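Local coordinates for uncharacterized protein (Bordetella pertussis, PDB 3FVV) that probably removes phosphate from histidinol phosphate in histidine biosynthesis, as a magnesium-dependent hydrolase of the haloacid dehalogenase-like superfamily, at residues L110-T122 / I125-P139. Residues are numbered along the deposited sequence; the frame is centred on the assembly and turned at random.
Sequences LCALVTATNSFVT and IARAFGVQHLIATDP. With SO4 (sulfate ion), chain C.
Ser119, the first residue of helix 119-128, ties that helix to strand 133-142 with two bonds. Ser119 N gives a bond of 2.8 Å to Thr137 O. Its hydroxyl gives another to Asp138, with Ser119 OG 2.8 Å from Asp138 OD1, on the anti lone pair of the carboxylate. Ser119 OG lies between its own backbone N and carbonyl carbon (chi1 61°), which sets it against both Asp138 OD1 and Pro139 CD. Just before it, Asn118 is the N-cap: its OD1 accepts from Val121 N, which sits above the amide plane.

Further back, 110-115 and 133-136 pair as parallel strands. Leu113 is gripped through both its backbone N and its O: Leu113 N donates to His133 O, and Leu113 O accepts from Ile135 N at 2.7 Å. Thr115 N then bonds Ile135 O. Beyond it, Thr137 N reaches Thr115 O only weakly. On one face of the sheet, Ile135 CD1 packs 3.7 Å from Ala112 CB and also meets Val114 CG2. On the other, Leu113 CD2 lies 3.8 Å from Ala126 CB, so the returning helix rests on the strand. Leu134 sends CD2 to Ser119 CB and Thr122 OG1. His133 turns its ring edge to Cys111 O.

At the strand's end a sulfate, probably from the crystallisation liquor, accepts from Thr115 OG1 and Ala116 N. Lys160 NZ and the backbone N of Asp12 and of Leu11 also donate to it, consistent with the phosphate site of a HAD hydrolase. Thr115 OG1 also accepts from Thr117 N, an ST turn, while Thr117 OG1 is hydrogen-bonded to Asp12 OD2.

Strand 110-115, helix 119-128 and strand 133-142 form a beta-alpha-beta unit of the Rossmann-like HAD core. Strand 5-9 pairs with 110-115 on its other edge, helix 158-170 covers Ala112 and Ile135, and helix 95-106 packs on Cys111 and Val131.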
loop_
_atom_site.group_PDB
_atom_site.type_symbol
_atom_site.label_atom_id
_atom_site.label_comp_id
_atom_site.label_asym_id
_atom_site.label_seq_id
_atom_site.Cartn_x
_atom_site.Cartn_y
_atom_site.Cartn_z
ATOM N N LEU A 110 14.073 10.902 -4.603
ATOM C CA LEU A 110 13.848 10.152 -3.362
ATOM C C LEU A 110 12.512 9.402 -3.510
ATOM O O LEU A 110 11.503 10.034 -3.626
ATOM C CB LEU A 110 13.802 11.087 -2.152
ATOM C CG LEU A 110 13.463 10.423 -0.811
ATOM C CD1 LEU A 110 14.480 9.300 -0.536
ATOM C CD2 LEU A 110 13.349 11.474 0.358
ATOM N N CYS A 111 12.518 8.080 -3.492
ATOM C CA CYS A 111 11.319 7.260 -3.807
ATOM C C CYS A 111 10.845 6.428 -2.601
ATOM O O CYS A 111 11.642 5.837 -1.900
ATOM C CB CYS A 111 11.606 6.294 -4.957
ATOM S SG CYS A 111 12.035 7.150 -6.473
ATOM N N ALA A 112 9.513 6.393 -2.414
ATOM C CA ALA A 112 8.860 5.696 -1.321
ATOM C C ALA A 112 7.546 5.111 -1.834
ATOM O O ALA A 112 6.813 5.737 -2.661
ATOM C CB ALA A 112 8.557 6.668 -0.149
ATOM N N LEU A 113 7.248 3.927 -1.312
ATOM C CA LEU A 113 5.964 3.289 -1.453
ATOM C C LEU A 113 5.093 3.673 -0.246
ATOM O O LEU A 113 5.523 3.514 0.918
ATOM C CB LEU A 113 6.159 1.775 -1.589
ATOM C CG LEU A 113 5.036 0.859 -2.063
ATOM C CD1 LEU A 113 4.644 1.055 -3.513
ATOM C CD2 LEU A 113 5.444 -0.636 -1.853
ATOM N N VAL A 114 3.900 4.221 -0.541
ATOM C CA VAL A 114 2.990 4.683 0.498
ATOM C C VAL A 114 1.665 3.949 0.385
ATOM O O VAL A 114 0.862 4.224 -0.546
ATOM C CB VAL A 114 2.750 6.228 0.408
ATOM C CG1 VAL A 114 2.097 6.711 1.725
ATOM C CG2 VAL A 114 4.060 6.974 0.131
ATOM N N THR A 115 1.416 3.039 1.326
ATOM C CA THR A 115 0.348 2.071 1.183
ATOM C C THR A 115 -0.332 1.712 2.509
ATOM O O THR A 115 0.326 1.570 3.531
ATOM C CB THR A 115 0.925 0.771 0.513
ATOM O OG1 THR A 115 -0.081 -0.239 0.457
ATOM C CG2 THR A 115 2.118 0.250 1.294
ATOM N N ALA A 116 -1.658 1.529 2.459
ATOM C CA ALA A 116 -2.442 1.100 3.616
ATOM C C ALA A 116 -2.199 -0.362 3.891
ATOM O O ALA A 116 -2.461 -0.812 4.989
ATOM C CB ALA A 116 -3.936 1.315 3.414
ATOM N N THR A 117 -1.734 -1.127 2.909
ATOM C CA THR A 117 -1.526 -2.558 3.165
ATOM C C THR A 117 -0.305 -2.687 4.110
ATOM O O THR A 117 0.700 -2.049 3.922
ATOM C CB THR A 117 -1.457 -3.366 1.874
ATOM O OG1 THR A 117 -2.739 -3.326 1.215
ATOM C CG2 THR A 117 -1.097 -4.866 2.132
ATOM N N ASN A 118 -0.440 -3.497 5.150
ATOM C CA ASN A 118 0.539 -3.516 6.239
ATOM C C ASN A 118 1.973 -3.846 5.809
ATOM O O ASN A 118 2.195 -4.617 4.826
ATOM C CB ASN A 118 0.040 -4.405 7.395
ATOM C CG ASN A 118 0.209 -5.892 7.146
ATOM O OD1 ASN A 118 1.321 -6.404 7.282
ATOM N ND2 ASN A 118 -0.901 -6.611 6.906
ATOM N N SER A 119 2.930 -3.230 6.527
ATOM C CA SER A 119 4.335 -3.340 6.215
ATOM C C SER A 119 4.925 -4.783 6.233
ATOM O O SER A 119 5.851 -5.060 5.503
ATOM C CB SER A 119 5.189 -2.396 7.082
ATOM O OG SER A 119 5.048 -2.728 8.448
ATOM N N PHE A 120 4.354 -5.723 6.985
ATOM C CA PHE A 120 4.771 -7.094 6.844
ATOM C C PHE A 120 4.488 -7.619 5.420
ATOM O O PHE A 120 5.317 -8.267 4.797
ATOM C CB PHE A 120 4.111 -8.048 7.872
ATOM C CG PHE A 120 4.494 -9.475 7.632
ATOM C CD1 PHE A 120 5.738 -9.941 8.018
ATOM C CD2 PHE A 120 3.690 -10.309 6.888
ATOM C CE1 PHE A 120 6.137 -11.256 7.731
ATOM C CE2 PHE A 120 4.107 -11.613 6.591
ATOM C CZ PHE A 120 5.313 -12.056 7.020
ATOM N N VAL A 121 3.302 -7.347 4.937
ATOM C CA VAL A 121 2.889 -7.761 3.604
ATOM C C VAL A 121 3.600 -6.988 2.510
ATOM O O VAL A 121 3.915 -7.560 1.500
ATOM C CB VAL A 121 1.316 -7.668 3.446
ATOM C CG1 VAL A 121 0.875 -7.891 1.979
ATOM C CG2 VAL A 121 0.647 -8.672 4.398
ATOM N N THR A 122 3.923 -5.723 2.717
ATOM C CA THR A 122 4.426 -4.897 1.618
ATOM C C THR A 122 5.919 -4.631 1.580
ATOM O O THR A 122 6.412 -4.186 0.580
ATOM C CB THR A 122 3.689 -3.540 1.560
ATOM O OG1 THR A 122 3.661 -2.944 2.866
ATOM C CG2 THR A 122 2.225 -3.748 1.063
ATOM N N ILE A 125 7.649 -6.206 -1.313
ATOM C CA ILE A 125 7.124 -5.632 -2.562
ATOM C C ILE A 125 7.827 -4.309 -2.877
ATOM O O ILE A 125 8.165 -4.048 -4.045
ATOM C CB ILE A 125 5.610 -5.393 -2.458
ATOM C CG1 ILE A 125 4.902 -6.707 -2.054
ATOM C CG2 ILE A 125 5.079 -4.833 -3.794
ATOM C CD1 ILE A 125 3.413 -6.687 -2.036
ATOM N N ALA A 126 8.057 -3.471 -1.858
ATOM C CA ALA A 126 8.906 -2.295 -2.069
ATOM C C ALA A 126 10.279 -2.687 -2.549
ATOM O O ALA A 126 10.832 -2.098 -3.525
ATOM C CB ALA A 126 8.985 -1.433 -0.849
ATOM N N ARG A 127 10.870 -3.664 -1.885
ATOM C CA ARG A 127 12.135 -4.197 -2.345
ATOM C C ARG A 127 12.078 -4.738 -3.794
ATOM O O ARG A 127 13.038 -4.557 -4.575
ATOM C CB ARG A 127 12.583 -5.304 -1.395
ATOM C CG ARG A 127 13.838 -6.050 -1.792
ATOM C CD ARG A 127 14.071 -7.098 -0.749
ATOM N NE ARG A 127 14.982 -8.157 -1.154
ATOM C CZ ARG A 127 16.243 -8.296 -0.739
ATOM N NH1 ARG A 127 16.822 -7.402 0.088
ATOM N NH2 ARG A 127 16.936 -9.343 -1.158
ATOM N N ALA A 128 10.995 -5.407 -4.169
ATOM C CA ALA A 128 10.896 -5.908 -5.560
ATOM C C ALA A 128 10.942 -4.790 -6.599
ATOM O O ALA A 128 11.363 -5.018 -7.731
ATOM C CB ALA A 128 9.644 -6.786 -5.764
ATOM N N PHE A 129 10.561 -3.575 -6.203
ATOM C CA PHE A 129 10.613 -2.439 -7.107
ATOM C C PHE A 129 11.904 -1.645 -7.016
ATOM O O PHE A 129 12.057 -0.686 -7.730
ATOM C CB PHE A 129 9.425 -1.530 -6.821
ATOM C CG PHE A 129 8.151 -1.959 -7.492
ATOM C CD1 PHE A 129 7.957 -1.711 -8.816
ATOM C CD2 PHE A 129 7.152 -2.624 -6.785
ATOM C CE1 PHE A 129 6.772 -2.106 -9.433
ATOM C CE2 PHE A 129 5.993 -3.034 -7.374
ATOM C CZ PHE A 129 5.781 -2.757 -8.706
ATOM N N GLY A 130 12.818 -2.033 -6.117
ATOM C CA GLY A 130 14.026 -1.245 -5.856
ATOM C C GLY A 130 13.810 -0.006 -5.015
ATOM O O GLY A 130 14.611 0.908 -5.039
ATOM N N VAL A 131 12.680 0.065 -4.330
ATOM C CA VAL A 131 12.310 1.230 -3.586
ATOM C C VAL A 131 12.781 0.954 -2.161
ATOM O O VAL A 131 12.480 -0.114 -1.604
ATOM C CB VAL A 131 10.794 1.451 -3.653
ATOM C CG1 VAL A 131 10.376 2.476 -2.577
ATOM C CG2 VAL A 131 10.398 1.928 -5.087
ATOM N N GLN A 132 13.479 1.922 -1.569
ATOM C CA GLN A 132 14.201 1.705 -0.309
ATOM C C GLN A 132 13.394 2.200 0.852
ATOM O O GLN A 132 13.757 1.908 1.978
ATOM C CB GLN A 132 15.556 2.426 -0.298
ATOM C CG GLN A 132 16.482 2.072 -1.461
ATOM C CD GLN A 132 16.783 0.569 -1.508
ATOM O OE1 GLN A 132 17.168 -0.012 -0.503
ATOM N NE2 GLN A 132 16.544 -0.070 -2.664
ATOM N N HIS A 133 12.298 2.921 0.610
ATOM C CA HIS A 133 11.487 3.521 1.711
ATOM C C HIS A 133 10.071 3.065 1.596
ATOM O O HIS A 133 9.486 3.132 0.490
ATOM C CB HIS A 133 11.542 5.042 1.604
ATOM C CG HIS A 133 12.933 5.577 1.780
ATOM N ND1 HIS A 133 13.567 5.574 3.012
ATOM C CD2 HIS A 133 13.840 6.020 0.885
ATOM C CE1 HIS A 133 14.801 6.021 2.861
ATOM N NE2 HIS A 133 14.989 6.299 1.578
ATOM N N LEU A 134 9.496 2.669 2.726
ATOM C CA LEU A 134 8.123 2.154 2.773
ATOM C C LEU A 134 7.371 2.899 3.852
ATOM O O LEU A 134 7.801 2.930 4.993
ATOM C CB LEU A 134 8.121 0.698 3.179
ATOM C CG LEU A 134 6.743 0.026 3.344
ATOM C CD1 LEU A 134 5.948 -0.026 2.054
ATOM C CD2 LEU A 134 6.915 -1.357 3.905
ATOM N N ILE A 135 6.234 3.449 3.499
ATOM C CA ILE A 135 5.437 4.188 4.437
ATOM C C ILE A 135 4.079 3.473 4.428
ATOM O O ILE A 135 3.146 3.813 3.651
ATOM C CB ILE A 135 5.365 5.688 4.044
ATOM C CG1 ILE A 135 6.776 6.338 3.982
ATOM C CG2 ILE A 135 4.496 6.463 5.030
ATOM C CD1 ILE A 135 6.875 7.547 3.019
ATOM N N ALA A 136 3.999 2.444 5.268
ATOM C CA ALA A 136 2.854 1.520 5.314
ATOM C C ALA A 136 2.255 1.452 6.710
ATOM O O ALA A 136 2.905 1.775 7.675
ATOM C CB ALA A 136 3.277 0.079 4.881
ATOM N N THR A 137 0.993 1.024 6.817
ATOM C CA THR A 137 0.384 0.771 8.136
ATOM C C THR A 137 1.263 -0.301 8.791
ATOM O O THR A 137 1.657 -1.277 8.146
ATOM C CB THR A 137 -1.034 0.334 7.962
ATOM O OG1 THR A 137 -1.715 1.435 7.362
ATOM C CG2 THR A 137 -1.761 -0.074 9.330
ATOM N N ASP A 138 1.628 -0.074 10.037
ATOM C CA ASP A 138 2.553 -0.952 10.712
ATOM C C ASP A 138 1.829 -1.803 11.721
ATOM O O ASP A 138 1.130 -1.297 12.614
ATOM C CB ASP A 138 3.675 -0.186 11.425
ATOM C CG ASP A 138 4.627 0.509 10.424
ATOM O OD1 ASP A 138 5.012 -0.116 9.388
ATOM O OD2 ASP A 138 4.963 1.684 10.692
ATOM N N PRO A 139 2.065 -3.108 11.635
ATOM C CA PRO A 139 1.494 -3.992 12.627
ATOM C C PRO A 139 2.315 -3.963 13.899
ATOM O O PRO A 139 3.538 -4.052 13.837
ATOM C CB PRO A 139 1.566 -5.387 11.955
ATOM C CG PRO A 139 2.442 -5.309 10.878
ATOM C CD PRO A 139 2.876 -3.819 10.632
HETATM S S SO4 C . -3.086 1.055 -0.965
HETATM O O1 SO4 C . -1.761 0.764 -1.633
HETATM O O2 SO4 C . -2.995 2.114 0.114
HETATM O O3 SO4 C . -4.005 1.342 -2.055
HETATM O O4 SO4 C . -3.596 -0.140 -0.276
HETATM O O HOH W 1 13.625 4.528 -2.790
#